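Local coordinates for ORF10 (PDB 6RIW), which probably catalyses acyl-chain extension in fatty acid biosynthesis, as the ketosynthase-chain length factor didomain of a polyunsaturated fatty acid synthase, at residues K295-F298 against V299-N303; I702-R705 against Q706-P710. All blocks are in the same frame, centred on the assembly; numbering follows the deposited sequence.

Both contacts are local, each lying within one continuous stretch of chain, and their centres are 40 Å apart on opposite sides of the chain's centre. Contact 1 sits at the surface of the first ketosynthase-family region, in the loop between strand 283-292 and helix 304-318. Contact 2 is buried in the second region, where helix 699-706 runs out into a loop. Both reach toward the other region: contact 1 touches helices 634-638 and 642-653, and contact 2 meets A166 and D167. Both have polar side chains bonded outside the stretch; contact 1 is built on a beta turn and phenylalanine packing, contact 2 on successive backbone bonds at a helix end.

Contact 1 of 2, residues K295-F298 against V299-N303; sequences KGEF and VLSPN
The backbone of 295-298 and 299-303 folds back on itself through a type I beta turn from F298 to S301, in the loop that leads from strand 283-292 into helix 304-318. S301 N donates to F298 O at 3.1 Å, with a nearly straight N-H...O angle of 169°. The F298 ring packs beside the turn: with CG anti to the backbone N (chi1 175°), it lies next to the residues that follow it. Methyl CG2 of V299 sits over one face in a CH-pi contact, 4.2 Å from the ring centroid and 15° off the normal. L300 runs alongside, pointing the same way, and its CB comes within 3.5 Å of F298 CE2. S301 OG lies in the ring plane at the edge, 3.8 Å from F298 CD2. F298, V299 and L300 also touch T638 of helix 634-638, so the turn borders the second ketosynthase-family region, where K295 NZ bonds A651 O.

E297 bends at chi2 toward the returning chain. Its CB meets S301 O at 3.4 Å, its CG lies near P302 O and N303 CB, and its carboxylate plane stands almost perpendicular to the N303 amide. G296 takes a positive phi; a beta carbon there would run into both K295 O and N303 ND2. N303 is the N-cap of helix 304-318, its OD1 accepting from K305 N. The amide's other end binds a water: N303 ND2 donates to it at 3.0 Å, and E297 N reaches the same oxygen more weakly at 3.1 Å.

Contact 2 of 2, residues I702-R705 against Q706-P710; sequences ITLR and QHYGP
At the C-terminal end of helix 699-706 the backbone passes from the helical bond Q706 N to I702 O (3.0 Å, 156°) to tighter i to i+3 bonds, H707 N to L704 O at 3.0 Å and Y708 N to R705 O at 2.9 Å. R705 O also receives a weak bond from G709 N, and at G709 the chain leaves helical angles for an extended conformation.

H707 folds back over the last turn. Its CG stands anti to the carbonyl carbon (chi1 -61°), which brings one ring face over T703 O, displaced toward the rim; CD2 is the nearest ring atom, at 3.3 Å. The same carbonyl oxygen accepts from a water at 2.9 Å, and this water in turn accepts from Q706 NE2 at 3.2 Å. Q706 NE2 donates to L519 O as well, so the extended Q706 side chain carries its amide from the helix end to the last residue of helix 513-519. H707 ND1 bonds to Q956 N, and the H707 backbone pairs with I958. A leucine in place of H707 would probably leave Q956 N without its acceptor and T703 O without the flat ring lying over it.

Y708 crosses L704 obliquely: methyl CD1 of L704 meets CE2 of Y708 at 3.8 Å, while the Y708 hydroxyl bonds to D167 in the first ketosynthase-family region. R705 is bent at chi2, and L704 CD2 lies above one guanidinium face; R705 NE is held by N701, and its side chain packs on W739 and F838.

The change from i to i+4 to i to i+3 bonds is a common way for a helix to tighten at its C-terminus; with G709 then leaving extended (phi 173°), it closes helix 699-706 inside the second region of a thiolase-like fold.

Contact 1 of 2, residues K295-F298 against V299-N303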
ATOM      1  N   LYS A 295     -14.061  15.725  -6.635  1.00 24.70           N
ATOM      2  CA  LYS A 295     -14.807  16.380  -5.573  1.00 26.85           C
ATOM      3  C   LYS A 295     -16.273  15.960  -5.583  1.00 29.68           C
ATOM      4  O   LYS A 295     -16.864  15.739  -6.638  1.00 28.82           O
ATOM      5  CB  LYS A 295     -14.707  17.900  -5.746  1.00 25.96           C
ATOM      6  CG  LYS A 295     -15.227  18.720  -4.589  1.00 31.06           C
ATOM      7  CD  LYS A 295     -14.643  20.140  -4.649  1.00 34.22           C
ATOM      8  CE  LYS A 295     -14.156  20.587  -3.282  1.00 40.86           C
ATOM      9  NZ  LYS A 295     -13.515  19.452  -2.519  1.00 35.22           N
ATOM     10  N   GLY A 296     -16.858  15.852  -4.389  1.00 28.16           N
ATOM     11  CA  GLY A 296     -18.304  15.747  -4.287  1.00 29.24           C
ATOM     12  C   GLY A 296     -18.847  14.814  -3.221  1.00 36.87           C
ATOM     13  O   GLY A 296     -19.963  15.014  -2.726  1.00 36.67           O
ATOM     14  N   GLU A 297     -18.084  13.784  -2.860  1.00 30.02           N
ATOM     15  CA  GLU A 297     -18.573  12.742  -1.968  1.00 31.74           C
ATOM     16  C   GLU A 297     -17.558  12.467  -0.870  1.00 31.12           C
ATOM     17  O   GLU A 297     -16.355  12.690  -1.037  1.00 32.00           O
ATOM     18  CB  GLU A 297     -18.873  11.427  -2.722  1.00 31.46           C
ATOM     19  CG  GLU A 297     -20.026  11.509  -3.718  1.00 32.39           C
ATOM     20  CD  GLU A 297     -21.362  11.764  -3.048  1.00 43.06           C
ATOM     21  OE1 GLU A 297     -22.206  12.475  -3.649  1.00 43.55           O
ATOM     22  OE2 GLU A 297     -21.567  11.250  -1.921  1.00 41.97           O
ATOM     23  N   PHE A 298     -18.080  12.006   0.264  1.00 27.04           N
ATOM     24  CA  PHE A 298     -17.285  11.448   1.351  1.00 29.95           C
ATOM     25  C   PHE A 298     -16.329  10.385   0.813  1.00 27.33           C
ATOM     26  O   PHE A 298     -16.581   9.773  -0.228  1.00 23.14           O
ATOM     27  CB  PHE A 298     -18.266  10.872   2.380  1.00 32.59           C
ATOM     28  CG  PHE A 298     -17.631  10.146   3.533  1.00 40.22           C
ATOM     29  CD1 PHE A 298     -16.846  10.821   4.458  1.00 39.16           C
ATOM     30  CD2 PHE A 298     -17.863   8.786   3.713  1.00 37.35           C
ATOM     31  CE1 PHE A 298     -16.279  10.146   5.531  1.00 39.30           C
ATOM     32  CE2 PHE A 298     -17.304   8.109   4.786  1.00 37.38           C
ATOM     33  CZ  PHE A 298     -16.515   8.786   5.692  1.00 35.98           C
ATOM     34  N   VAL A 299     -15.217  10.158   1.524  1.00 24.78           N
ATOM     35  CA  VAL A 299     -14.179   9.280   0.976  1.00 24.67           C
ATOM     36  C   VAL A 299     -14.649   7.839   0.783  1.00 26.15           C
ATOM     37  O   VAL A 299     -14.007   7.079   0.046  1.00 25.60           O
ATOM     38  CB  VAL A 299     -12.903   9.302   1.854  1.00 25.05           C
ATOM     39  CG1 VAL A 299     -12.274  10.698   1.869  1.00 25.61           C
ATOM     40  CG2 VAL A 299     -13.201   8.796   3.270  1.00 22.47           C
ATOM     41  N   LEU A 300     -15.738   7.423   1.428  1.00 24.99           N
ATOM     42  CA  LEU A 300     -16.206   6.049   1.274  1.00 27.21           C
ATOM     43  C   LEU A 300     -17.375   5.909   0.299  1.00 29.05           C
ATOM     44  O   LEU A 300     -17.805   4.782   0.030  1.00 30.45           O
ATOM     45  CB  LEU A 300     -16.592   5.465   2.642  1.00 32.55           C
ATOM     46  CG  LEU A 300     -15.443   5.239   3.631  1.00 31.28           C
ATOM     47  CD1 LEU A 300     -15.940   4.545   4.907  1.00 28.19           C
ATOM     48  CD2 LEU A 300     -14.301   4.448   2.986  1.00 27.87           C
ATOM     49  N   SER A 301     -17.868   7.007  -0.274  1.00 28.17           N
ATOM     50  CA  SER A 301     -19.087   6.959  -1.087  1.00 27.69           C
ATOM     51  C   SER A 301     -18.782   7.168  -2.562  1.00 28.89           C
ATOM     52  O   SER A 301     -18.048   8.103  -2.910  1.00 31.77           O
ATOM     53  CB  SER A 301     -20.082   8.024  -0.617  1.00 31.98           C
ATOM     54  OG  SER A 301     -20.194   8.018   0.798  1.00 36.80           O
ATOM     55  N   PRO A 302     -19.351   6.361  -3.449  1.00 27.09           N
ATOM     56  CA  PRO A 302     -19.054   6.497  -4.881  1.00 26.94           C
ATOM     57  C   PRO A 302     -19.770   7.686  -5.506  1.00 29.45           C
ATOM     58  O   PRO A 302     -20.837   8.111  -5.055  1.00 28.86           O
ATOM     59  CB  PRO A 302     -19.573   5.185  -5.473  1.00 27.72           C
ATOM     60  CG  PRO A 302     -20.697   4.801  -4.540  1.00 28.49           C
ATOM     61  CD  PRO A 302     -20.282   5.252  -3.172  1.00 30.64           C
ATOM     62  N   ASN A 303     -19.157   8.211  -6.563  1.00 26.96           N
ATOM     63  CA  ASN A 303     -19.640   9.377  -7.296  1.00 29.26           C
ATOM     64  C   ASN A 303     -19.911   8.944  -8.727  1.00 27.35           C
ATOM     65  O   ASN A 303     -18.999   8.491  -9.425  1.00 22.99           O
ATOM     66  CB  ASN A 303     -18.606  10.506  -7.257  1.00 28.30           C
ATOM     67  CG  ASN A 303     -19.158  11.844  -7.723  1.00 31.60           C
ATOM     68  OD1 ASN A 303     -20.033  11.906  -8.588  1.00 29.40           O
ATOM     69  ND2 ASN A 303     -18.622  12.932  -7.159  1.00 32.54           N
TER
HETATM   70  O   HOH W   1     -16.446  12.488  -5.139  1.00 28.02           O

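Contact 2 of 2, residues I702-R705 against Q706-P710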
ATOM      1  N   ILE A 702      11.835   2.348  14.791  1.00 10.61           N
ATOM      2  CA  ILE A 702      13.167   2.155  15.360  1.00 10.97           C
ATOM      3  C   ILE A 702      13.391   0.672  15.679  1.00 12.41           C
ATOM      4  O   ILE A 702      14.444   0.093  15.353  1.00 11.20           O
ATOM      5  CB  ILE A 702      13.374   3.052  16.601  1.00 10.82           C
ATOM      6  CG1 ILE A 702      13.975   4.412  16.230  1.00 13.31           C
ATOM      7  CG2 ILE A 702      14.455   2.413  17.519  1.00 14.17           C
ATOM      8  CD1 ILE A 702      13.182   5.216  15.227  1.00 11.44           C
ATOM      9  N   THR A 703      12.391   0.037  16.286  1.00 10.15           N
ATOM     10  CA  THR A 703      12.412  -1.406  16.545  1.00 10.53           C
ATOM     11  C   THR A 703      12.667  -2.213  15.274  1.00 10.98           C
ATOM     12  O   THR A 703      13.529  -3.102  15.244  1.00 11.48           O
ATOM     13  CB  THR A 703      11.065  -1.826  17.152  1.00  9.66           C
ATOM     14  OG1 THR A 703      10.872  -1.152  18.393  1.00 12.02           O
ATOM     15  CG2 THR A 703      11.020  -3.337  17.392  1.00 12.18           C
ATOM     16  N   LEU A 704      11.916  -1.920  14.216  1.00 10.46           N
ATOM     17  CA  LEU A 704      12.066  -2.651  12.962  1.00 11.29           C
ATOM     18  C   LEU A 704      13.463  -2.479  12.370  1.00 11.34           C
ATOM     19  O   LEU A 704      14.111  -3.460  11.978  1.00 10.93           O
ATOM     20  CB  LEU A 704      10.997  -2.177  11.963  1.00 10.34           C
ATOM     21  CG  LEU A 704      11.153  -2.724  10.537  1.00 12.03           C
ATOM     22  CD1 LEU A 704      11.125  -4.267  10.557  1.00 11.57           C
ATOM     23  CD2 LEU A 704      10.072  -2.170   9.614  1.00 14.79           C
ATOM     24  N   ARG A 705      13.925  -1.229  12.234  1.00  8.97           N
ATOM     25  CA  ARG A 705      15.156  -1.020  11.486  1.00  9.15           C
ATOM     26  C   ARG A 705      16.371  -1.469  12.262  1.00  9.45           C
ATOM     27  O   ARG A 705      17.372  -1.840  11.641  1.00 10.47           O
ATOM     28  CB  ARG A 705      15.293   0.456  11.078  1.00  8.99           C
ATOM     29  CG  ARG A 705      14.047   0.970  10.304  1.00 10.16           C
ATOM     30  CD  ARG A 705      13.811   0.199   9.003  1.00 12.79           C
ATOM     31  NE  ARG A 705      12.574   0.646   8.344  1.00 11.59           N
ATOM     32  CZ  ARG A 705      12.170   0.255   7.136  1.00 13.38           C
ATOM     33  NH1 ARG A 705      12.906  -0.591   6.405  1.00 12.04           N
ATOM     34  NH2 ARG A 705      11.017   0.719   6.654  1.00 11.95           N
ATOM     35  N   GLN A 706      16.285  -1.517  13.594  1.00  9.42           N
ATOM     36  CA  GLN A 706      17.370  -2.120  14.371  1.00 10.67           C
ATOM     37  C   GLN A 706      17.640  -3.565  13.972  1.00 13.32           C
ATOM     38  O   GLN A 706      18.754  -4.058  14.188  1.00 12.53           O
ATOM     39  CB  GLN A 706      17.047  -2.077  15.870  1.00 11.88           C
ATOM     40  CG  GLN A 706      17.432  -0.772  16.541  1.00 15.27           C
ATOM     41  CD  GLN A 706      17.676  -0.981  18.018  1.00 21.53           C
ATOM     42  OE1 GLN A 706      18.715  -0.585  18.530  1.00 19.68           O
ATOM     43  NE2 GLN A 706      16.730  -1.656  18.709  1.00 21.27           N
ATOM     44  N   HIS A 707      16.635  -4.277  13.446  1.00 11.38           N
ATOM     45  CA  HIS A 707      16.854  -5.646  12.981  1.00 12.17           C
ATOM     46  C   HIS A 707      17.789  -5.721  11.781  1.00 13.81           C
ATOM     47  O   HIS A 707      18.346  -6.789  11.532  1.00 13.54           O
ATOM     48  CB  HIS A 707      15.530  -6.344  12.606  1.00 13.47           C
ATOM     49  CG  HIS A 707      14.569  -6.475  13.744  1.00 13.14           C
ATOM     50  ND1 HIS A 707      14.929  -7.015  14.957  1.00 14.03           N
ATOM     51  CD2 HIS A 707      13.261  -6.123  13.860  1.00 11.80           C
ATOM     52  CE1 HIS A 707      13.887  -6.999  15.773  1.00 13.05           C
ATOM     53  NE2 HIS A 707      12.865  -6.450  15.139  1.00 11.24           N
ATOM     54  N   TYR A 708      18.019  -4.604  11.073  1.00 11.07           N
ATOM     55  CA  TYR A 708      18.867  -4.586   9.883  1.00 12.50           C
ATOM     56  C   TYR A 708      20.234  -3.965  10.110  1.00 12.35           C
ATOM     57  O   TYR A 708      21.153  -4.222   9.318  1.00 13.87           O
ATOM     58  CB  TYR A 708      18.147  -3.851   8.739  1.00 11.52           C
ATOM     59  CG  TYR A 708      16.839  -4.542   8.425  1.00 13.20           C
ATOM     60  CD1 TYR A 708      16.815  -5.740   7.710  1.00 14.77           C
ATOM     61  CD2 TYR A 708      15.636  -4.023   8.883  1.00 17.61           C
ATOM     62  CE1 TYR A 708      15.589  -6.406   7.437  1.00 15.92           C
ATOM     63  CE2 TYR A 708      14.421  -4.664   8.614  1.00 20.13           C
ATOM     64  CZ  TYR A 708      14.405  -5.852   7.900  1.00 17.84           C
ATOM     65  OH  TYR A 708      13.183  -6.447   7.650  1.00 16.46           O
ATOM     66  N   GLY A 709      20.394  -3.186  11.166  1.00 13.09           N
ATOM     67  CA  GLY A 709      21.679  -2.621  11.511  1.00 13.75           C
ATOM     68  C   GLY A 709      21.548  -1.643  12.663  1.00 12.69           C
ATOM     69  O   GLY A 709      20.455  -1.149  12.956  1.00 12.38           O
ATOM     70  N   PRO A 710      22.670  -1.311  13.313  1.00 13.72           N
ATOM     71  CA  PRO A 710      22.618  -0.459  14.511  1.00 13.21           C
ATOM     72  C   PRO A 710      22.297   0.998  14.197  1.00 13.38           C
ATOM     73  O   PRO A 710      22.830   1.580  13.245  1.00 12.76           O
ATOM     74  CB  PRO A 710      24.035  -0.588  15.105  1.00 14.36           C
ATOM     75  CG  PRO A 710      24.895  -1.016  13.946  1.00 17.71           C
ATOM     76  CD  PRO A 710      24.015  -1.818  13.027  1.00 13.69           C
TER
HETATM   77  O   HOH W   2      14.893  -4.007  17.583  1.00 15.15           O